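Local coordinates for protein beta-galactosidase (Streptococcus pneumoniae, PDB 4CU9) that probably binds carbohydrate through this calcium-bearing, galactose-binding-like module of a large, multifunctional pneumococcal enzyme that hydrolyses beta-galactosides, at residues L84-D89 with S172-I177; T92-K97 with K141-G146. One frame throughout, in Å; residues are numbered along the deposited sequence.

Contact 1. Residues L84-D89 with S172-I177; sequences LHFFAD and SGVAMI. With CA (calcium ion), chain C.
Phe86 and Met176 form, across adjacent strands, a non-hydrogen-bonded antiparallel pair in the beta-sheet of this galactose-binding-like domain, where the strand ending near Phe86 meets the strand that leads to the calcium site. Two backbone bonds flank the pair. Ile177 N donates to His85 O at 2.7 Å, nearly straight at 166°, and Phe87 N donates to Ala175 O at 3.0 Å, from well above that carbonyl's plane. Side by side, Met176 and Phe86 point the same way, with Met176 CG 3.6 Å from Phe86 CD1 and SD placed obliquely to the ring, a Met-aromatic contact. Met176 bends at chi3 (71°), which brings CE to within 3.4 Å of Leu84 CD2, a tight fit; a flexible thioether suits such a buried place. On the other face of the sheet, Ile177 CD1 sits over the centre of the His85 ring in a CH-pi contact, 4.1 Å from the centroid, and also touches Phe87 CB. The small Ala175 lets Phe87 lay its ring edge against CB. Beyond Ile177 the chain turns a corner, and Ile177 O binds calcium at 2.3 Å beside water 1, completing with Tyr37, Asp40, Asp42 and Glu178 the metal site characteristic of many galactose-binding-like beta-sandwiches.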
loop_
_atom_site.group_PDB
_atom_site.type_symbol
_atom_site.label_atom_id
_atom_site.label_comp_id
_atom_site.label_asym_id
_atom_site.label_seq_id
_atom_site.Cartn_x
_atom_site.Cartn_y
_atom_site.Cartn_z
ATOM N N LEU A 84 -8.290 1.016 -5.557
ATOM C CA LEU A 84 -7.798 1.898 -4.524
ATOM C C LEU A 84 -8.960 2.602 -3.861
ATOM O O LEU A 84 -9.788 3.201 -4.574
ATOM C CB LEU A 84 -6.899 2.948 -5.184
ATOM C CG LEU A 84 -5.589 2.477 -5.791
ATOM C CD1 LEU A 84 -4.915 3.563 -6.602
ATOM C CD2 LEU A 84 -4.683 2.128 -4.650
ATOM N N HIS A 85 -9.058 2.544 -2.534
ATOM C CA HIS A 85 -10.088 3.301 -1.799
ATOM C C HIS A 85 -9.394 4.187 -0.768
ATOM O O HIS A 85 -8.875 3.674 0.241
ATOM C CB HIS A 85 -11.020 2.338 -1.076
ATOM C CG HIS A 85 -12.312 2.939 -0.615
ATOM N ND1 HIS A 85 -12.568 4.290 -0.614
ATOM C CD2 HIS A 85 -13.442 2.347 -0.152
ATOM C CE1 HIS A 85 -13.801 4.510 -0.175
ATOM N NE2 HIS A 85 -14.356 3.344 0.101
ATOM N N PHE A 86 -9.372 5.484 -1.007
ATOM C CA PHE A 86 -8.729 6.429 -0.118
ATOM C C PHE A 86 -9.706 7.017 0.870
ATOM O O PHE A 86 -10.923 7.064 0.618
ATOM C CB PHE A 86 -8.057 7.546 -0.922
ATOM C CG PHE A 86 -6.915 7.060 -1.761
ATOM C CD1 PHE A 86 -5.711 6.738 -1.168
ATOM C CD2 PHE A 86 -7.021 6.958 -3.131
ATOM C CE1 PHE A 86 -4.653 6.282 -1.912
ATOM C CE2 PHE A 86 -5.970 6.536 -3.882
ATOM C CZ PHE A 86 -4.778 6.216 -3.276
ATOM N N PHE A 87 -9.149 7.527 1.971
ATOM C CA PHE A 87 -9.923 8.143 3.027
ATOM C C PHE A 87 -9.337 9.512 3.272
ATOM O O PHE A 87 -8.177 9.743 2.959
ATOM C CB PHE A 87 -9.800 7.326 4.304
ATOM C CG PHE A 87 -10.364 7.996 5.540
ATOM C CD1 PHE A 87 -11.707 7.908 5.831
ATOM C CD2 PHE A 87 -9.531 8.651 6.438
ATOM C CE1 PHE A 87 -12.229 8.491 6.975
ATOM C CE2 PHE A 87 -10.032 9.203 7.600
ATOM C CZ PHE A 87 -11.388 9.133 7.866
ATOM N N ALA A 88 -10.153 10.416 3.804
ATOM C CA ALA A 88 -9.638 11.720 4.238
ATOM C C ALA A 88 -10.318 12.177 5.501
ATOM O O ALA A 88 -11.479 11.881 5.728
ATOM C CB ALA A 88 -9.842 12.748 3.139
ATOM N N ASP A 89 -9.573 12.951 6.280
ATOM C CA ASP A 89 -10.070 13.628 7.470
ATOM C C ASP A 89 -9.122 14.801 7.721
ATOM O O ASP A 89 -8.424 15.234 6.785
ATOM C CB ASP A 89 -10.191 12.656 8.657
ATOM C CG ASP A 89 -8.860 12.145 9.160
ATOM O OD1 ASP A 89 -7.797 12.488 8.586
ATOM O OD2 ASP A 89 -8.887 11.401 10.177
ATOM N N SER A 172 -0.886 15.456 6.773
ATOM C CA SER A 172 0.149 14.796 7.579
ATOM C C SER A 172 0.304 13.309 7.257
ATOM O O SER A 172 1.080 12.595 7.913
ATOM C CB SER A 172 -0.155 14.976 9.062
ATOM O OG SER A 172 0.037 16.321 9.457
ATOM N N GLY A 173 -0.445 12.831 6.260
ATOM C CA GLY A 173 -0.297 11.465 5.825
ATOM C C GLY A 173 -1.275 11.091 4.732
ATOM O O GLY A 173 -2.105 11.901 4.278
ATOM N N VAL A 174 -1.129 9.859 4.299
ATOM C CA VAL A 174 -2.053 9.228 3.346
ATOM C C VAL A 174 -2.939 8.277 4.124
ATOM O O VAL A 174 -2.495 7.639 5.109
ATOM C CB VAL A 174 -1.282 8.477 2.222
ATOM C CG1 VAL A 174 -2.225 7.797 1.197
ATOM C CG2 VAL A 174 -0.336 9.425 1.515
ATOM N N ALA A 175 -4.198 8.159 3.694
ATOM C CA ALA A 175 -5.133 7.235 4.303
ATOM C C ALA A 175 -5.864 6.380 3.274
ATOM O O ALA A 175 -6.258 6.874 2.197
ATOM C CB ALA A 175 -6.139 7.985 5.175
ATOM N N MET A 176 -5.982 5.090 3.569
ATOM C CA MET A 176 -6.636 4.149 2.680
ATOM C C MET A 176 -7.489 3.169 3.410
ATOM O O MET A 176 -7.136 2.682 4.509
ATOM C CB MET A 176 -5.639 3.322 1.823
ATOM C CG MET A 176 -4.651 4.104 1.012
ATOM S SD MET A 176 -3.657 3.089 -0.118
ATOM C CE MET A 176 -4.835 2.619 -1.339
ATOM N N ILE A 177 -8.596 2.830 2.756
ATOM C CA ILE A 177 -9.534 1.856 3.289
ATOM C C ILE A 177 -9.365 0.482 2.656
ATOM O O ILE A 177 -9.669 -0.517 3.281
ATOM C CB ILE A 177 -10.972 2.386 3.099
ATOM C CG1 ILE A 177 -11.191 3.558 4.049
ATOM C CG2 ILE A 177 -12.026 1.316 3.335
ATOM C CD1 ILE A 177 -12.327 4.465 3.598
HETATM CA CA CA C . -10.449 -2.484 4.184
HETATM O O HOH W 1 -11.278 -1.384 6.042
#

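Contact 2. Residues T92-K97 with K141-G146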
loop_
_atom_site.group_PDB
_atom_site.type_symbol
_atom_site.label_atom_id
_atom_site.label_comp_id
_atom_site.label_asym_id
_atom_site.label_seq_id
_atom_site.Cartn_x
_atom_site.Cartn_y
_atom_site.Cartn_z
ATOM N N THR A 92 -5.360 13.483 7.131
ATOM C CA THR A 92 -5.039 12.554 6.061
ATOM C C THR A 92 -5.856 12.775 4.802
ATOM O O THR A 92 -6.899 13.466 4.837
ATOM C CB THR A 92 -5.192 11.100 6.508
ATOM O OG1 THR A 92 -6.550 10.813 6.837
ATOM C CG2 THR A 92 -4.261 10.794 7.695
ATOM N N ASP A 93 -5.379 12.182 3.693
ATOM C CA ASP A 93 -6.050 12.278 2.423
ATOM C C ASP A 93 -5.501 11.242 1.461
ATOM O O ASP A 93 -4.515 10.535 1.773
ATOM C CB ASP A 93 -5.870 13.684 1.832
ATOM C CG ASP A 93 -6.945 14.074 0.779
ATOM O OD1 ASP A 93 -7.779 13.262 0.352
ATOM O OD2 ASP A 93 -6.946 15.239 0.397
ATOM N N ALA A 94 -6.135 11.194 0.288
ATOM C CA ALA A 94 -5.535 10.608 -0.901
ATOM C C ALA A 94 -4.191 11.315 -1.142
ATOM O O ALA A 94 -3.974 12.427 -0.672
ATOM C CB ALA A 94 -6.442 10.790 -2.123
ATOM N N PRO A 95 -3.279 10.666 -1.888
ATOM C CA PRO A 95 -1.984 11.264 -2.105
ATOM C C PRO A 95 -2.007 12.247 -3.282
ATOM O O PRO A 95 -2.945 12.220 -4.092
ATOM C CB PRO A 95 -1.110 10.061 -2.479
ATOM C CG PRO A 95 -2.077 9.069 -3.101
ATOM C CD PRO A 95 -3.351 9.275 -2.372
ATOM N N SER A 96 -0.975 13.090 -3.355
ATOM C CA SER A 96 -0.794 14.054 -4.449
ATOM C C SER A 96 -0.153 13.384 -5.621
ATOM O O SER A 96 -0.333 13.789 -6.749
ATOM C CB SER A 96 0.101 15.219 -3.969
ATOM O OG SER A 96 1.255 14.736 -3.283
ATOM N N LYS A 97 0.618 12.330 -5.365
ATOM C CA LYS A 97 1.349 11.574 -6.403
ATOM C C LYS A 97 1.262 10.098 -6.051
ATOM O O LYS A 97 1.275 9.751 -4.859
ATOM C CB LYS A 97 2.796 11.980 -6.409
ATOM C CG LYS A 97 3.644 11.329 -7.470
ATOM C CD LYS A 97 5.132 11.441 -7.136
ATOM C CE LYS A 97 5.958 10.504 -7.998
ATOM N NZ LYS A 97 5.537 10.686 -9.446
ATOM N N LYS A 141 -10.855 7.385 -12.521
ATOM C CA LYS A 141 -11.281 8.662 -12.007
ATOM C C LYS A 141 -10.158 9.370 -11.268
ATOM O O LYS A 141 -9.046 8.837 -11.158
ATOM C CB LYS A 141 -12.518 8.493 -11.156
ATOM C CG LYS A 141 -12.350 7.624 -9.939
ATOM C CD LYS A 141 -13.705 7.345 -9.308
ATOM C CE LYS A 141 -14.458 6.289 -10.064
ATOM N NZ LYS A 141 -15.609 5.787 -9.265
ATOM N N ASP A 142 -10.454 10.573 -10.799
ATOM C CA ASP A 142 -9.459 11.393 -10.110
ATOM C C ASP A 142 -8.994 10.705 -8.831
ATOM O O ASP A 142 -9.749 10.011 -8.192
ATOM C CB ASP A 142 -10.048 12.747 -9.704
ATOM C CG ASP A 142 -10.246 13.674 -10.888
ATOM O OD1 ASP A 142 -9.739 13.375 -11.985
ATOM O OD2 ASP A 142 -10.928 14.702 -10.701
ATOM N N ILE A 143 -7.740 10.932 -8.478
ATOM C CA ILE A 143 -7.183 10.372 -7.255
ATOM C C ILE A 143 -7.627 11.253 -6.103
ATOM O O ILE A 143 -7.049 12.335 -5.870
ATOM C CB ILE A 143 -5.661 10.267 -7.332
ATOM C CG1 ILE A 143 -5.234 9.510 -8.618
ATOM C CG2 ILE A 143 -5.132 9.550 -6.092
ATOM C CD1 ILE A 143 -5.792 8.100 -8.742
ATOM N N ALA A 144 -8.681 10.797 -5.437
ATOM C CA ALA A 144 -9.335 11.475 -4.351
ATOM C C ALA A 144 -9.993 10.465 -3.406
ATOM O O ALA A 144 -10.206 9.297 -3.766
ATOM C CB ALA A 144 -10.374 12.437 -4.913
ATOM N N ALA A 145 -10.317 10.923 -2.213
ATOM C CA ALA A 145 -10.977 10.129 -1.209
ATOM C C ALA A 145 -12.473 10.065 -1.567
ATOM O O ALA A 145 -13.031 11.023 -2.085
ATOM C CB ALA A 145 -10.788 10.756 0.155
ATOM N N GLY A 146 -13.110 8.951 -1.299
ATOM C CA GLY A 146 -14.538 8.823 -1.583
ATOM C C GLY A 146 -14.805 7.517 -2.268
ATOM O O GLY A 146 -14.851 6.496 -1.626
HETATM O O HOH W 2 -9.679 13.677 -1.550
HETATM O O HOH W 3 -4.512 13.473 -5.788
#
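Asp93 OD1 is gripped by two donors, Ala94 N of its own segment and water 2, where two loop segments of the galactose-binding-like domain meet at the end of the short strand 92-93. Ala94 N lies 2.6 Å from Asp93 OD1, with an N-H...O angle of 135°, and comes from above the carboxylate plane. The bond is short but bent, since the side chain and the amide belong to neighbouring residues and close a small ring. Asp93 CG stands anti to its backbone N (chi1 -158°), which sets CG beside the carbonyl carbon, near where the chain continues to Ala94. Water 2 donates to Asp93 OD1 at 2.7 Å and accepts from Ala145 N, so it carries the polar link between the two segments. The other carboxylate oxygen, OD2, forms a salt bridge with Lys168, and the two oxygens thus serve different partners; an acidic residue suits a place with an amide, a water and a lysine around it. Water 3 makes a second bridge, donating at 2.6 Å to Pro95 O and at 2.8 Å to Ile143 O, two carbonyls that could not bond to each other directly. Beneath the two waters, nearer Phe86, the packing is small and apolar. Ala94 points its methyl at the backbone of the other loop, and this short side chain allows the close approach. Pro95 and Ile143 cross at about a right angle, and both also rest on Phe86 of strand 73-86. A proline has no amide hydrogen to leave buried here, while the branched isoleucine offers its CG2 to the proline ring and the nearby carbonyl alike. The nearest carbons at these two places are Ala94 CB to Ala144 CA, 3.7 Å, and Pro95 CD to Ile143 CG2, 4.1 Å.

How the contacts relate
Contact 1 is buried sheet packing, whereas contact 2 is a partly buried meeting of loops with much less surface between its segments. In contact 1 direct backbone bonds, aromatic rings and a methionine do the work; in contact 2 two waters supply the polar links between the segments and alanine, proline and isoleucine do the packing. The two adjoin, their centres about 7 Å apart. Strand 173-182 has strand 73-86 as an antiparallel neighbour in contact 1, while strand 92-93 pairs with it in parallel, through a probable bond from Ala175 N to Asp93 O. Phe86 is shared ground, packing against Met176 in contact 1 and against Pro95 of contact 2. Only contact 1 includes a calcium ligand.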